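Local coordinates for beta-xylanase (Caldicellulosiruptor kristjanssonii, PDB 7NWN), which belongs to a multimodular xylanase-glucuronoyl esterase and, as a family 9 carbohydrate-binding module, probably binds plant cell-wall polysaccharide, at residues T55-K60 and A74-P79; Q90-E95 and N169-S174; L98-D103 and T160-E165. One frame throughout, in Å; residues are numbered along the deposited sequence.

Contact 1: residues T55-K60 and A74-P79; sequences TQTNAK and AEVYDP. With CA (calcium ion), chain Q.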
# COMPACT_ATOMS: atom_id res chain seq x y z
N THR A 55 -12.94 -2.42 -16.44
CA THR A 55 -12.62 -3.70 -15.82
C THR A 55 -13.63 -3.93 -14.70
O THR A 55 -14.13 -2.96 -14.14
CB THR A 55 -11.20 -3.73 -15.24
OG1 THR A 55 -11.03 -5.02 -14.68
CG2 THR A 55 -10.94 -2.67 -14.19
N GLN A 56 -13.92 -5.18 -14.33
CA GLN A 56 -14.80 -5.35 -13.17
C GLN A 56 -13.97 -5.48 -11.88
O GLN A 56 -14.53 -5.68 -10.80
CB GLN A 56 -15.72 -6.56 -13.31
CG GLN A 56 -16.45 -6.69 -14.63
CD GLN A 56 -17.82 -6.07 -14.56
OE1 GLN A 56 -17.96 -4.85 -14.56
NE2 GLN A 56 -18.83 -6.92 -14.49
N THR A 57 -12.63 -5.39 -12.00
CA THR A 57 -11.76 -5.36 -10.83
C THR A 57 -11.88 -4.01 -10.12
O THR A 57 -11.92 -2.99 -10.78
CB THR A 57 -10.31 -5.64 -11.20
OG1 THR A 57 -10.37 -6.98 -11.68
CG2 THR A 57 -9.31 -5.55 -10.05
N ASN A 58 -12.00 -4.03 -8.79
CA ASN A 58 -11.95 -2.80 -8.03
C ASN A 58 -11.24 -3.12 -6.71
O ASN A 58 -10.98 -4.29 -6.43
CB ASN A 58 -13.30 -2.10 -7.84
CG ASN A 58 -14.29 -3.01 -7.17
OD1 ASN A 58 -14.34 -3.09 -5.95
ND2 ASN A 58 -15.06 -3.74 -7.96
N ALA A 59 -10.90 -2.06 -5.95
CA ALA A 59 -10.06 -2.24 -4.79
C ALA A 59 -10.32 -1.12 -3.80
O ALA A 59 -10.86 -0.08 -4.16
CB ALA A 59 -8.60 -2.26 -5.18
N LYS A 60 -9.88 -1.36 -2.56
CA LYS A 60 -9.88 -0.35 -1.52
C LYS A 60 -8.67 -0.62 -0.63
O LYS A 60 -8.09 -1.71 -0.66
CB LYS A 60 -11.21 -0.40 -0.78
CG LYS A 60 -11.70 -1.81 -0.41
CD LYS A 60 -13.07 -1.83 0.27
CE LYS A 60 -13.72 -3.19 0.48
NZ LYS A 60 -15.07 -3.06 1.09
N ALA A 74 -5.15 -3.86 1.98
CA ALA A 74 -5.82 -3.69 0.71
C ALA A 74 -6.74 -4.88 0.48
O ALA A 74 -6.37 -6.04 0.75
CB ALA A 74 -4.80 -3.53 -0.41
N GLU A 75 -7.95 -4.60 -0.03
CA GLU A 75 -8.78 -5.67 -0.57
C GLU A 75 -9.10 -5.40 -2.04
O GLU A 75 -9.47 -4.26 -2.42
CB GLU A 75 -10.10 -5.76 0.21
CG GLU A 75 -9.86 -6.34 1.57
CD GLU A 75 -11.09 -6.58 2.43
OE1 GLU A 75 -12.21 -6.52 1.91
OE2 GLU A 75 -10.90 -6.85 3.62
N VAL A 76 -8.97 -6.47 -2.84
CA VAL A 76 -9.20 -6.37 -4.26
C VAL A 76 -10.36 -7.31 -4.62
O VAL A 76 -10.26 -8.51 -4.35
CB VAL A 76 -7.92 -6.75 -5.04
CG1 VAL A 76 -8.15 -6.68 -6.56
CG2 VAL A 76 -6.71 -5.89 -4.64
N TYR A 77 -11.39 -6.78 -5.27
CA TYR A 77 -12.41 -7.57 -5.94
C TYR A 77 -11.92 -7.85 -7.36
O TYR A 77 -11.73 -6.92 -8.16
CB TYR A 77 -13.73 -6.80 -5.92
CG TYR A 77 -14.82 -7.48 -6.71
CD1 TYR A 77 -15.63 -8.45 -6.13
CD2 TYR A 77 -15.02 -7.16 -8.06
CE1 TYR A 77 -16.61 -9.10 -6.86
CE2 TYR A 77 -15.98 -7.82 -8.81
CZ TYR A 77 -16.78 -8.79 -8.21
OH TYR A 77 -17.72 -9.44 -8.95
N ASP A 78 -11.71 -9.13 -7.66
CA ASP A 78 -11.11 -9.59 -8.89
C ASP A 78 -11.51 -11.05 -9.06
O ASP A 78 -10.93 -11.93 -8.44
CB ASP A 78 -9.60 -9.41 -8.87
CG ASP A 78 -8.89 -9.73 -10.19
OD1 ASP A 78 -9.54 -10.14 -11.19
OD2 ASP A 78 -7.68 -9.53 -10.20
N PRO A 79 -12.52 -11.34 -9.92
CA PRO A 79 -12.99 -12.72 -10.14
C PRO A 79 -12.05 -13.70 -10.86
O PRO A 79 -12.24 -14.91 -10.78
CB PRO A 79 -14.33 -12.51 -10.86
CG PRO A 79 -14.16 -11.17 -11.58
CD PRO A 79 -13.28 -10.32 -10.66
CA CA Q . -7.30 -10.64 -12.38
O HOH W 1 -14.73 -5.25 2.83
O HOH W 2 -9.26 -10.36 -14.05
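Asn58 and Tyr77 face each other as an antiparallel hydrogen-bonded pair. Asn58 N gives its hydrogen to Tyr77 O at 3.0 Å. Tyr77 N returns a bond to Asn58 O at 2.8 Å. Lys60 and Glu75 form a second such pair two residues on, and Ala59 and Val76 form the non-hydrogen-bonded pair between them.

The side chains of Asn58 and Tyr77 cross at a slant. Amide and ring planes lie only 14° apart, with Asn58 ND2 3.4 Å from Tyr77 CD2. Gln56 O meets the edge of the Tyr77 ring in plane, 3.2 Å from Tyr77 CD2. On this face Lys60 and Glu75 run side by side. Their charges do not meet directly. In one of the two conformers of Lys60, water 1 accepts from Lys60 NZ at 2.8 Å and donates to Glu75 OE1 at 3.0 Å. Glu75 OE2 pairs with Arg145.

Ala59 and Val76 turn to the other face, and Ala59 CB lies by Val76 CG2. With OG1 beside the backbone N (chi1 -64°), Thr57 CG2 stands anti to that N and lies 3.8 Å from Val76 CG1. Thr57 OG1 makes a weak bond to Asp78 OD1. Asp78 grips a calcium ion with both carboxylate oxygens, and Asp92, Val80 and Ala171 also bind it. This is the open end of a beta hairpin in a CBM9 beta-sandwich, where the strand runs out into a calcium site.

Contact 2: residues Q90-E95 and N169-S174; sequences QQDSVE and NEADSS. With CA (calcium ion), chain Q.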
# COMPACT_ATOMS: atom_id res chain seq x y z
N GLN A 90 2.93 -8.03 -14.34
CA GLN A 90 1.94 -8.69 -15.20
C GLN A 90 1.16 -9.79 -14.46
O GLN A 90 0.51 -10.62 -15.08
CB GLN A 90 2.59 -9.20 -16.50
CG GLN A 90 3.13 -8.06 -17.35
CD GLN A 90 2.55 -8.10 -18.75
OE1 GLN A 90 1.34 -8.02 -18.97
NE2 GLN A 90 3.44 -8.31 -19.70
N GLN A 91 1.26 -9.81 -13.12
CA GLN A 91 0.46 -10.69 -12.27
C GLN A 91 -0.51 -9.83 -11.46
O GLN A 91 -0.23 -8.67 -11.16
CB GLN A 91 1.38 -11.47 -11.33
CG GLN A 91 2.61 -12.08 -12.01
CD GLN A 91 3.63 -12.58 -11.02
OE1 GLN A 91 3.52 -12.38 -9.81
NE2 GLN A 91 4.67 -13.26 -11.51
N ASP A 92 -1.61 -10.45 -11.03
CA ASP A 92 -2.53 -9.74 -10.16
C ASP A 92 -1.79 -9.44 -8.85
O ASP A 92 -1.33 -10.36 -8.20
CB ASP A 92 -3.74 -10.61 -9.86
CG ASP A 92 -4.78 -10.60 -10.97
OD1 ASP A 92 -5.21 -9.52 -11.40
OD2 ASP A 92 -5.16 -11.68 -11.40
N SER A 93 -1.65 -8.16 -8.51
CA SER A 93 -0.68 -7.73 -7.51
C SER A 93 -1.06 -6.32 -7.08
O SER A 93 -1.86 -5.66 -7.76
CB SER A 93 0.76 -7.83 -8.04
OG SER A 93 0.90 -7.06 -9.21
N VAL A 94 -0.57 -5.91 -5.91
CA VAL A 94 -0.71 -4.52 -5.51
C VAL A 94 0.69 -3.91 -5.37
O VAL A 94 1.63 -4.62 -5.08
CB VAL A 94 -1.55 -4.34 -4.22
CG1 VAL A 94 -2.93 -4.98 -4.29
CG2 VAL A 94 -0.80 -4.78 -3.00
N GLU A 95 0.83 -2.60 -5.58
CA GLU A 95 2.13 -1.95 -5.44
C GLU A 95 1.95 -0.75 -4.51
O GLU A 95 0.90 -0.10 -4.52
CB GLU A 95 2.56 -1.39 -6.79
CG GLU A 95 2.78 -2.48 -7.85
CD GLU A 95 3.34 -2.01 -9.17
OE1 GLU A 95 3.68 -0.81 -9.29
OE2 GLU A 95 3.42 -2.84 -10.08
N ASN A 169 -2.42 -3.97 -10.09
CA ASN A 169 -2.27 -4.56 -11.42
C ASN A 169 -3.31 -5.67 -11.57
O ASN A 169 -3.35 -6.60 -10.75
CB ASN A 169 -0.89 -5.18 -11.52
CG ASN A 169 0.19 -4.12 -11.32
OD1 ASN A 169 0.09 -3.01 -11.87
ND2 ASN A 169 1.23 -4.46 -10.58
N GLU A 170 -4.16 -5.55 -12.60
CA GLU A 170 -5.13 -6.57 -12.92
C GLU A 170 -4.69 -7.38 -14.14
O GLU A 170 -4.56 -6.81 -15.22
CB GLU A 170 -6.51 -6.05 -13.27
CG GLU A 170 -7.38 -7.32 -13.47
CD GLU A 170 -8.60 -7.03 -14.29
OE1 GLU A 170 -8.94 -5.81 -14.47
OE2 GLU A 170 -9.19 -8.01 -14.73
N ALA A 171 -4.51 -8.68 -13.93
CA ALA A 171 -4.15 -9.61 -14.99
C ALA A 171 -5.36 -10.47 -15.34
O ALA A 171 -6.18 -10.69 -14.47
CB ALA A 171 -3.01 -10.50 -14.60
N ASP A 172 -5.42 -11.02 -16.57
CA ASP A 172 -6.57 -11.86 -16.94
C ASP A 172 -6.09 -13.29 -17.20
O ASP A 172 -4.90 -13.60 -16.99
CB ASP A 172 -7.37 -11.23 -18.08
CG ASP A 172 -6.65 -11.30 -19.44
OD1 ASP A 172 -5.48 -11.81 -19.54
OD2 ASP A 172 -7.28 -10.83 -20.39
N SER A 173 -6.99 -14.16 -17.72
CA SER A 173 -6.61 -15.55 -17.90
C SER A 173 -5.62 -15.74 -19.04
O SER A 173 -5.07 -16.83 -19.17
CB SER A 173 -7.81 -16.44 -18.08
OG SER A 173 -8.59 -15.99 -19.16
N SER A 174 -5.34 -14.68 -19.83
CA SER A 174 -4.21 -14.75 -20.77
C SER A 174 -2.86 -14.55 -20.08
O SER A 174 -1.83 -14.56 -20.75
CB SER A 174 -4.38 -13.78 -21.93
OG SER A 174 -4.13 -12.43 -21.52
CA CA Q . -7.30 -10.64 -12.38
O HOH W 2 -9.26 -10.36 -14.05
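Asn169 reaches across to Ser93 and Glu95 from the neighbouring strand. Asn169 CB lies 3.6 Å from Gln91 O and close to Ser93 OG. CG is turned beside the backbone N (chi1 -60°), which points the amide at Ser93 OG. At the tip, Asn169 ND2 gives one hydrogen to Ser93 OG at 3.0 Å and the other to Glu95 OE2 at 2.8 Å, the latter nearly straight, 172°. Both acceptors lie in the amide plane, but Glu95 OE2 is met from above its carboxylate plane. OD1 is taken by Gln167 NE2, which fixes the amide's rotation. Ser93 OG passes its own hydrogen to Gln91 O, and Glu95 is also held by Arg116 and His114. A leucine in place of Asn169 would probably leave Ser93 OG and Glu95 OE2 without the amide donor they share, and Gln167 NE2 without its acceptor.

The backbones of Ser93 and Asn169 join as an antiparallel hydrogen-bonded pair. Next to this pair Asp92 and Ala171 meet at a calcium ion. Asp92 binds it through both oxygens, and Ala171 through its backbone O at 2.4 Å. Asp92 OD1 also accepts from Ala171 N at 2.8 Å, so one residue meets the carboxylate and the metal together. Ala171 CB rests 3.6 Å from Gln90 O. Asn82 N holds Asp92 OD2. Segments 90-95 and 169-174 of the CBM9 sandwich thus meet at a calcium site shared with Asp78.

Contact 3: residues L98-D103 and T160-E165; sequences LDENFD and TIMGFE. With CA (calcium ion), chain S.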
# COMPACT_ATOMS: atom_id res chain seq x y z
N LEU A 98 6.49 4.82 -1.60
CA LEU A 98 6.67 5.75 -0.48
C LEU A 98 7.86 6.69 -0.75
O LEU A 98 8.94 6.24 -1.14
CB LEU A 98 6.91 4.95 0.80
CG LEU A 98 6.73 5.73 2.11
CD1 LEU A 98 5.28 6.14 2.33
CD2 LEU A 98 7.26 4.89 3.29
N ASP A 99 7.62 8.00 -0.55
CA ASP A 99 8.68 9.01 -0.54
C ASP A 99 8.77 9.47 0.92
O ASP A 99 7.98 10.32 1.34
CB ASP A 99 8.31 10.15 -1.50
CG ASP A 99 9.15 11.45 -1.46
OD1 ASP A 99 10.26 11.47 -0.85
OD2 ASP A 99 8.65 12.44 -2.02
N GLU A 100 9.65 8.79 1.66
CA GLU A 100 9.65 8.85 3.12
C GLU A 100 10.10 10.23 3.60
O GLU A 100 9.53 10.75 4.55
CB GLU A 100 10.58 7.77 3.69
CG GLU A 100 10.38 7.53 5.18
CD GLU A 100 11.25 6.44 5.79
OE1 GLU A 100 11.99 5.77 5.05
OE2 GLU A 100 11.17 6.26 6.99
N ASN A 101 11.09 10.84 2.93
CA ASN A 101 11.55 12.17 3.34
C ASN A 101 10.67 13.27 2.74
O ASN A 101 10.86 14.42 3.09
CB ASN A 101 13.02 12.44 3.00
CG ASN A 101 13.98 11.43 3.60
OD1 ASN A 101 13.72 10.82 4.64
ND2 ASN A 101 15.10 11.22 2.93
N PHE A 102 9.73 12.94 1.86
CA PHE A 102 8.91 13.95 1.19
C PHE A 102 9.73 14.96 0.37
O PHE A 102 9.37 16.13 0.29
CB PHE A 102 8.00 14.65 2.19
CG PHE A 102 6.82 15.36 1.57
CD1 PHE A 102 6.01 14.74 0.63
CD2 PHE A 102 6.50 16.66 1.95
CE1 PHE A 102 4.93 15.40 0.07
CE2 PHE A 102 5.39 17.30 1.41
CZ PHE A 102 4.61 16.68 0.46
N ASP A 103 10.81 14.50 -0.28
CA ASP A 103 11.58 15.27 -1.25
C ASP A 103 10.77 15.66 -2.48
O ASP A 103 10.97 16.74 -3.01
CB ASP A 103 12.75 14.48 -1.82
CG ASP A 103 13.58 13.86 -0.74
OD1 ASP A 103 14.12 14.63 0.08
OD2 ASP A 103 13.68 12.64 -0.72
N THR A 160 4.05 14.49 10.48
CA THR A 160 4.87 13.96 9.39
C THR A 160 4.07 13.86 8.09
O THR A 160 2.90 13.45 8.10
CB THR A 160 5.46 12.59 9.70
OG1 THR A 160 6.27 12.81 10.86
CG2 THR A 160 6.33 12.02 8.59
N ILE A 161 4.70 14.29 6.98
CA ILE A 161 4.10 14.11 5.66
C ILE A 161 5.04 13.24 4.85
O ILE A 161 6.26 13.49 4.85
CB ILE A 161 3.74 15.42 4.94
CG1 ILE A 161 2.74 16.24 5.75
CG2 ILE A 161 3.19 15.16 3.54
CD1 ILE A 161 2.50 17.63 5.22
N MET A 162 4.46 12.23 4.18
CA MET A 162 5.21 11.43 3.21
C MET A 162 4.49 11.44 1.86
O MET A 162 3.29 11.69 1.78
CB MET A 162 5.44 10.00 3.71
CG MET A 162 6.30 9.97 4.95
SD MET A 162 6.52 8.32 5.71
CE MET A 162 4.89 8.03 6.34
N GLY A 163 5.26 11.23 0.79
CA GLY A 163 4.62 10.92 -0.48
C GLY A 163 4.23 9.43 -0.49
O GLY A 163 4.96 8.58 0.03
N PHE A 164 3.08 9.14 -1.10
CA PHE A 164 2.58 7.77 -1.13
C PHE A 164 1.83 7.57 -2.45
O PHE A 164 1.07 8.45 -2.85
CB PHE A 164 1.65 7.59 0.08
CG PHE A 164 0.91 6.29 0.14
CD1 PHE A 164 1.54 5.16 0.65
CD2 PHE A 164 -0.38 6.19 -0.34
CE1 PHE A 164 0.87 3.95 0.67
CE2 PHE A 164 -1.03 4.95 -0.35
CZ PHE A 164 -0.41 3.86 0.18
N GLU A 165 1.92 6.36 -3.01
CA GLU A 165 1.01 5.92 -4.06
C GLU A 165 0.61 4.45 -3.79
O GLU A 165 1.37 3.72 -3.16
CB GLU A 165 1.65 6.14 -5.45
CG GLU A 165 0.88 5.60 -6.68
CD GLU A 165 -0.52 6.14 -6.94
OE1 GLU A 165 -1.31 6.38 -5.97
OE2 GLU A 165 -0.86 6.33 -8.14
CA CA S . 12.26 10.75 -1.20
O HOH W 3 8.90 12.99 5.80
O HOH W 4 11.80 11.66 -3.49
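Leu98 and Asp99 pack tightly against Met162, Gly163 and Phe164. Asp99 N bonds to Gly163 O at 2.8 Å. Gly163 N returns a bond to Asp99 O, which also accepts from Phe102 N. The close approach of Gly163 and Asp99 is consistent with the lack of a side chain on Gly163. A beta carbon at that position would clash with Asp99 CB.

Leu98 CG stands anti to its backbone N (chi1 -164°), which carries CD1 over the facing strand. Leu98 CD1 lies 4.1 Å from Met162 CB and meets the edge of the Phe164 ring. Met162 runs beside Glu100, with Met162 CG 3.3 Å from Glu100 O. Ile200 and Leu202 of strand 198-202 also touch Met162.

Beyond Asp99 the chain leaves the strand and the contact is more open. Phe102, partly exposed, turns back towards the strand. Ile161 CG2 sits over the centre of the Phe102 ring in a CH-pi contact, 3.7 Å from the centroid. Here water 3 bridges the backbones, donating to Glu100 O at 2.6 Å and to Ile161 O at 2.8 Å. The turn also holds a calcium ion. Asp99 OD1 binds it at 2.1 Å and Asp103 OD2 at 2.4 Å. Asp111, Asp112 and water 4 also bind it, so the turn after strand 93-99 shares an aspartate-rich calcium site with a second part of the chain, at the end of an antiparallel strand pair in this beta-sandwich module.

In the fold
From the N terminus, contact 1 comes first. It joins the open end of the hairpin of strands 58-66 and 69-77, part of the four-stranded antiparallel sheet, and is complete before contact 2 opens. Contacts 2 and 3 both pair strand 93-99 with strand 161-171, at opposite ends. Contact 3 nests inside the long loop closed by contact 2, and their centres lie 26 Å apart. The two belong to the larger mixed sheet. Contacts 1 and 2 touch and share one calcium ion, which ties the hairpin's sheet to the larger one. Contact 3 lies across the chain's centre from them, with a calcium ion of its own.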